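Local coordinates for protein peptidoglycan D,D-transpeptidase FtsI (Yersinia pestis, PDB 6SYN) that probably cross-links peptidoglycan at the division septum as a class B penicillin-binding protein, a transpeptidase whose active site takes up penicillins, at residues P256-T261 against S310-A315; T276-Y279 against H284-K287. All coordinates share one frame; numbering follows the deposited sequence.

Contact 1 of 2, residues P256-T261 against S310-A315; sequences PMVVMT and SKLALA
Val258 and Val259 meet Leu312 where helix 255-264 passes helix 306-314, a small worked example of how two helices can be joined by a few apolar branches while other helices complete the packing. The short segments come within 9.6 Å of each other, axis to axis, with 44° between their N-to-C directions. In sequence order, Pro256 and Met257 come first and pack on helix 370-381, among others, where they lie against Tyr377, Ile380 and Val376. Val258 is the first to reach across. Its CG1, anti to the backbone N (chi1 179°), is the branch that spans the gap, and this methyl approaches Leu312 CB at 4.0 Å. The same CG1 is 4.4 Å from Ala313 N, and the CA atoms of Val258 and Ala313, 6.9 Å apart, mark the level at which the backbones draw nearest. Leu321 and Tyr325 of helix 319-327 also pack on Val258. Val259 starts out pointing away from the other helix, yet its CG2 still comes to 4.5 Å from Leu312 CD1, a loose contact at the far end of the leucine; it also packs on Val412 and Met415 of helix 406-416. Thr261 closes the segment: its OG1 donates to Met257 O at 2.8 Å, while Thr261 N reaches that carbonyl from the opposite face of its plane. The same OG1 is hydrogen-bonded to Thr324 OG1 of helix 319-327. The arrangement belongs to the helical part of a penicillin-binding transpeptidase domain: helix 255-264 begins at Lys255 of a probable SxxK motif with Ser252, and helix 306-314 begins at Asn306, all three lining the pocket that holds the penicillin-derived ligand.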
loop_
_atom_site.group_PDB
_atom_site.type_symbol
_atom_site.label_atom_id
_atom_site.label_comp_id
_atom_site.label_asym_id
_atom_site.label_seq_id
_atom_site.Cartn_x
_atom_site.Cartn_y
_atom_site.Cartn_z
ATOM N N PRO A 256 -3.776 16.828 -11.136
ATOM C CA PRO A 256 -2.593 17.068 -11.966
ATOM C C PRO A 256 -2.727 16.540 -13.404
ATOM O O PRO A 256 -2.134 17.139 -14.279
ATOM C CB PRO A 256 -1.468 16.363 -11.196
ATOM C CG PRO A 256 -1.939 16.425 -9.762
ATOM C CD PRO A 256 -3.432 16.183 -9.860
ATOM N N MET A 257 -3.501 15.471 -13.624
ATOM C CA MET A 257 -3.765 14.924 -14.983
ATOM C C MET A 257 -4.839 15.761 -15.692
ATOM O O MET A 257 -4.794 15.831 -16.932
ATOM C CB MET A 257 -4.201 13.458 -14.929
ATOM C CG MET A 257 -3.161 12.552 -14.310
ATOM S SD MET A 257 -3.671 10.819 -14.339
ATOM C CE MET A 257 -4.797 10.763 -12.946
ATOM N N VAL A 258 -5.757 16.386 -14.956
ATOM C CA VAL A 258 -6.784 17.284 -15.566
ATOM C C VAL A 258 -6.069 18.512 -16.138
ATOM O O VAL A 258 -6.363 18.895 -17.289
ATOM C CB VAL A 258 -7.884 17.706 -14.576
ATOM C CG1 VAL A 258 -8.890 18.635 -15.243
ATOM C CG2 VAL A 258 -8.588 16.511 -13.949
ATOM N N VAL A 259 -5.167 19.100 -15.350
ATOM C CA VAL A 259 -4.357 20.291 -15.737
ATOM C C VAL A 259 -3.531 19.930 -16.975
ATOM O O VAL A 259 -3.483 20.750 -17.901
ATOM C CB VAL A 259 -3.482 20.780 -14.567
ATOM C CG1 VAL A 259 -2.452 21.808 -15.007
ATOM C CG2 VAL A 259 -4.339 21.337 -13.444
ATOM N N MET A 260 -2.935 18.737 -16.999
ATOM C CA MET A 260 -2.099 18.257 -18.132
ATOM C C MET A 260 -2.947 18.201 -19.409
ATOM O O MET A 260 -2.526 18.785 -20.424
ATOM C CB MET A 260 -1.498 16.878 -17.833
ATOM C CG MET A 260 -0.318 16.939 -16.873
ATOM S SD MET A 260 0.162 15.325 -16.206
ATOM C CE MET A 260 1.430 15.819 -15.043
ATOM N N THR A 261 -4.106 17.548 -19.356
ATOM C CA THR A 261 -5.025 17.386 -20.514
ATOM C C THR A 261 -5.396 18.768 -21.066
ATOM O O THR A 261 -5.273 18.968 -22.283
ATOM C CB THR A 261 -6.264 16.568 -20.124
ATOM O OG1 THR A 261 -5.813 15.383 -19.470
ATOM C CG2 THR A 261 -7.119 16.183 -21.310
ATOM N N SER A 310 -13.390 21.301 -12.751
ATOM C CA SER A 310 -14.712 21.020 -13.372
ATOM C C SER A 310 -14.843 21.855 -14.650
ATOM O O SER A 310 -15.351 21.332 -15.659
ATOM C CB SER A 310 -15.861 21.288 -12.432
ATOM O OG SER A 310 -16.200 22.669 -12.437
ATOM N N LYS A 311 -14.398 23.109 -14.606
ATOM C CA LYS A 311 -14.477 24.021 -15.775
ATOM C C LYS A 311 -13.501 23.533 -16.853
ATOM O O LYS A 311 -13.841 23.684 -18.044
ATOM C CB LYS A 311 -14.260 25.476 -15.349
ATOM C CG LYS A 311 -15.506 26.137 -14.772
ATOM C CD LYS A 311 -15.278 27.511 -14.199
ATOM C CE LYS A 311 -16.562 28.156 -13.721
ATOM N NZ LYS A 311 -16.454 29.635 -13.670
ATOM N N LEU A 312 -12.365 22.941 -16.462
ATOM C CA LEU A 312 -11.327 22.431 -17.407
ATOM C C LEU A 312 -11.842 21.166 -18.107
ATOM O O LEU A 312 -11.725 21.085 -19.343
ATOM C CB LEU A 312 -10.018 22.159 -16.654
ATOM C CG LEU A 312 -9.305 23.382 -16.071
ATOM C CD1 LEU A 312 -8.009 22.974 -15.379
ATOM C CD2 LEU A 312 -9.029 24.433 -17.140
ATOM N N ALA A 313 -12.391 20.220 -17.341
ATOM C CA ALA A 313 -13.074 19.004 -17.845
ATOM C C ALA A 313 -14.127 19.379 -18.895
ATOM O O ALA A 313 -14.089 18.787 -19.988
ATOM C CB ALA A 313 -13.708 18.258 -16.703
ATOM N N LEU A 314 -15.024 20.318 -18.569
ATOM C CA LEU A 314 -16.250 20.612 -19.364
ATOM C C LEU A 314 -15.930 21.517 -20.564
ATOM O O LEU A 314 -16.818 21.666 -21.423
ATOM C CB LEU A 314 -17.320 21.235 -18.456
ATOM C CG LEU A 314 -18.056 20.251 -17.544
ATOM C CD1 LEU A 314 -18.796 20.976 -16.429
ATOM C CD2 LEU A 314 -19.024 19.384 -18.334
ATOM N N ALA A 315 -14.718 22.080 -20.655
ATOM C CA ALA A 315 -14.224 22.761 -21.879
ATOM C C ALA A 315 -13.583 21.726 -22.815
ATOM O O ALA A 315 -12.916 22.138 -23.787
ATOM C CB ALA A 315 -13.264 23.875 -21.529
#

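Contact 2 of 2, residues T276-Y279 against H284-K287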
loop_
_atom_site.group_PDB
_atom_site.type_symbol
_atom_site.label_atom_id
_atom_site.label_comp_id
_atom_site.label_asym_id
_atom_site.label_seq_id
_atom_site.Cartn_x
_atom_site.Cartn_y
_atom_site.Cartn_z
ATOM N N THR A 276 -13.652 30.912 -10.227
ATOM C CA THR A 276 -13.751 29.716 -9.344
ATOM C C THR A 276 -14.921 29.880 -8.365
ATOM O O THR A 276 -14.954 29.145 -7.361
ATOM C CB THR A 276 -12.406 29.441 -8.661
ATOM O OG1 THR A 276 -11.865 30.690 -8.228
ATOM C CG2 THR A 276 -11.425 28.745 -9.579
ATOM N N LEU A 277 -15.872 30.767 -8.676
ATOM C CA LEU A 277 -17.102 30.988 -7.867
ATOM C C LEU A 277 -18.025 29.779 -8.008
ATOM O O LEU A 277 -17.951 29.050 -8.994
ATOM C CB LEU A 277 -17.793 32.274 -8.329
ATOM C CG LEU A 277 -17.032 33.560 -8.020
ATOM C CD1 LEU A 277 -17.601 34.732 -8.805
ATOM C CD2 LEU A 277 -17.048 33.856 -6.527
ATOM N N PRO A 278 -18.926 29.529 -7.027
ATOM C CA PRO A 278 -19.883 28.428 -7.126
ATOM C C PRO A 278 -20.754 28.585 -8.377
ATOM O O PRO A 278 -21.127 29.703 -8.668
ATOM C CB PRO A 278 -20.740 28.562 -5.861
ATOM C CG PRO A 278 -19.864 29.343 -4.903
ATOM C CD PRO A 278 -19.081 30.296 -5.782
ATOM N N TYR A 279 -21.014 27.488 -9.093
ATOM C CA TYR A 279 -21.910 27.456 -10.280
ATOM C C TYR A 279 -22.634 26.110 -10.330
ATOM O O TYR A 279 -22.346 25.227 -9.487
ATOM C CB TYR A 279 -21.137 27.774 -11.562
ATOM C CG TYR A 279 -20.337 26.645 -12.162
ATOM C CD1 TYR A 279 -19.295 26.050 -11.470
ATOM C CD2 TYR A 279 -20.591 26.202 -13.452
ATOM C CE1 TYR A 279 -18.542 25.031 -12.033
ATOM C CE2 TYR A 279 -19.850 25.182 -14.028
ATOM C CZ TYR A 279 -18.819 24.594 -13.317
ATOM O OH TYR A 279 -18.079 23.594 -13.882
ATOM N N HIS A 284 -26.874 20.575 -9.931
ATOM C CA HIS A 284 -25.984 20.297 -8.767
ATOM C C HIS A 284 -24.947 21.427 -8.651
ATOM O O HIS A 284 -24.369 21.809 -9.693
ATOM C CB HIS A 284 -25.296 18.927 -8.906
ATOM C CG HIS A 284 -26.225 17.755 -8.932
ATOM N ND1 HIS A 284 -26.349 16.937 -10.044
ATOM C CD2 HIS A 284 -27.059 17.251 -7.995
ATOM C CE1 HIS A 284 -27.221 15.986 -9.791
ATOM N NE2 HIS A 284 -27.674 16.157 -8.541
ATOM N N GLN A 285 -24.721 21.946 -7.440
ATOM C CA GLN A 285 -23.754 23.047 -7.172
ATOM C C GLN A 285 -22.336 22.471 -7.053
ATOM O O GLN A 285 -22.112 21.647 -6.154
ATOM C CB GLN A 285 -24.117 23.811 -5.891
ATOM C CG GLN A 285 -23.479 25.194 -5.810
ATOM C CD GLN A 285 -23.728 25.919 -4.508
ATOM O OE1 GLN A 285 -23.518 27.125 -4.407
ATOM N NE2 GLN A 285 -24.166 25.190 -3.493
ATOM N N ILE A 286 -21.419 22.887 -7.932
ATOM C CA ILE A 286 -19.951 22.714 -7.729
ATOM C C ILE A 286 -19.476 23.943 -6.951
ATOM O O ILE A 286 -19.511 25.044 -7.527
ATOM C CB ILE A 286 -19.166 22.561 -9.050
ATOM C CG1 ILE A 286 -19.875 21.679 -10.084
ATOM C CG2 ILE A 286 -17.755 22.066 -8.766
ATOM C CD1 ILE A 286 -19.966 20.227 -9.704
ATOM N N LYS A 287 -19.096 23.774 -5.683
ATOM C CA LYS A 287 -18.454 24.855 -4.890
ATOM C C LYS A 287 -17.153 24.329 -4.280
ATOM O O LYS A 287 -17.002 23.095 -4.122
ATOM C CB LYS A 287 -19.409 25.435 -3.840
ATOM C CG LYS A 287 -19.826 24.502 -2.710
ATOM C CD LYS A 287 -20.191 25.252 -1.444
ATOM C CE LYS A 287 -20.684 24.355 -0.328
ATOM N NZ LYS A 287 -20.899 25.120 0.924
#
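Tyr279 and Ile286 stand side by side on one face of a two-stranded antiparallel sheet, both side chains pointing the same way. The ring lies obliquely to its neighbour, with Tyr279 CE1 3.9 Å from Ile286 CB; a chi1 of 80° sets Tyr279 CG between its own backbone N and carbonyl carbon, which brings CE1 beside the isoleucine. At their roots the backbones form a hydrogen-bonded pair: Ile286 N donates to Tyr279 O at 3.0 Å, and Tyr279 N returns a bond to Ile286 O at 3.3 Å. Pro278 CA adds a CH...O contact to Ile286 O. The proline ring meets Lys287 at an oblique angle, CB to CB at 4.0 Å, while Gln285, extended from a CG anti to its backbone N, brings OE1 to 3.4 Å from Pro278 CB. Beyond the two side chains lies helix 306-314: Val307 touches both, the phenol hydroxyl is hydrogen-bonded to Ser310, and Lys311 makes a cation-pi interaction with the ring. The chemistry therefore divides the work: reciprocal backbone hydrogen bonds fix the strand pairing, apolar contact, the tyrosine hydroxyl and the cation-pi interaction seat one face on the helix, and Lys287 adds aliphatic contact to Pro278.

From the N terminus, the chain first passes through the N-terminal region and then enters the transpeptidase domain, where residues 256-261 open the loop that contact 1 will close. Before residues 310-315 return to that helix, the chain runs through 276-279, turns, and comes straight back at 284-287, so the short hairpin of contact 2 is nested inside the larger loop. The two contacts have centres about 16 Å apart and share helix 306-314 as a partition: one flank meets helix 255-264, the other carries the hairpin. On that second flank a probable hydrogen bond between Ser310 OG and Tyr279 OH ties surface hairpin to buried helix pair, with Lys311 CG and Leu314 CD1 packed round the hydroxyl.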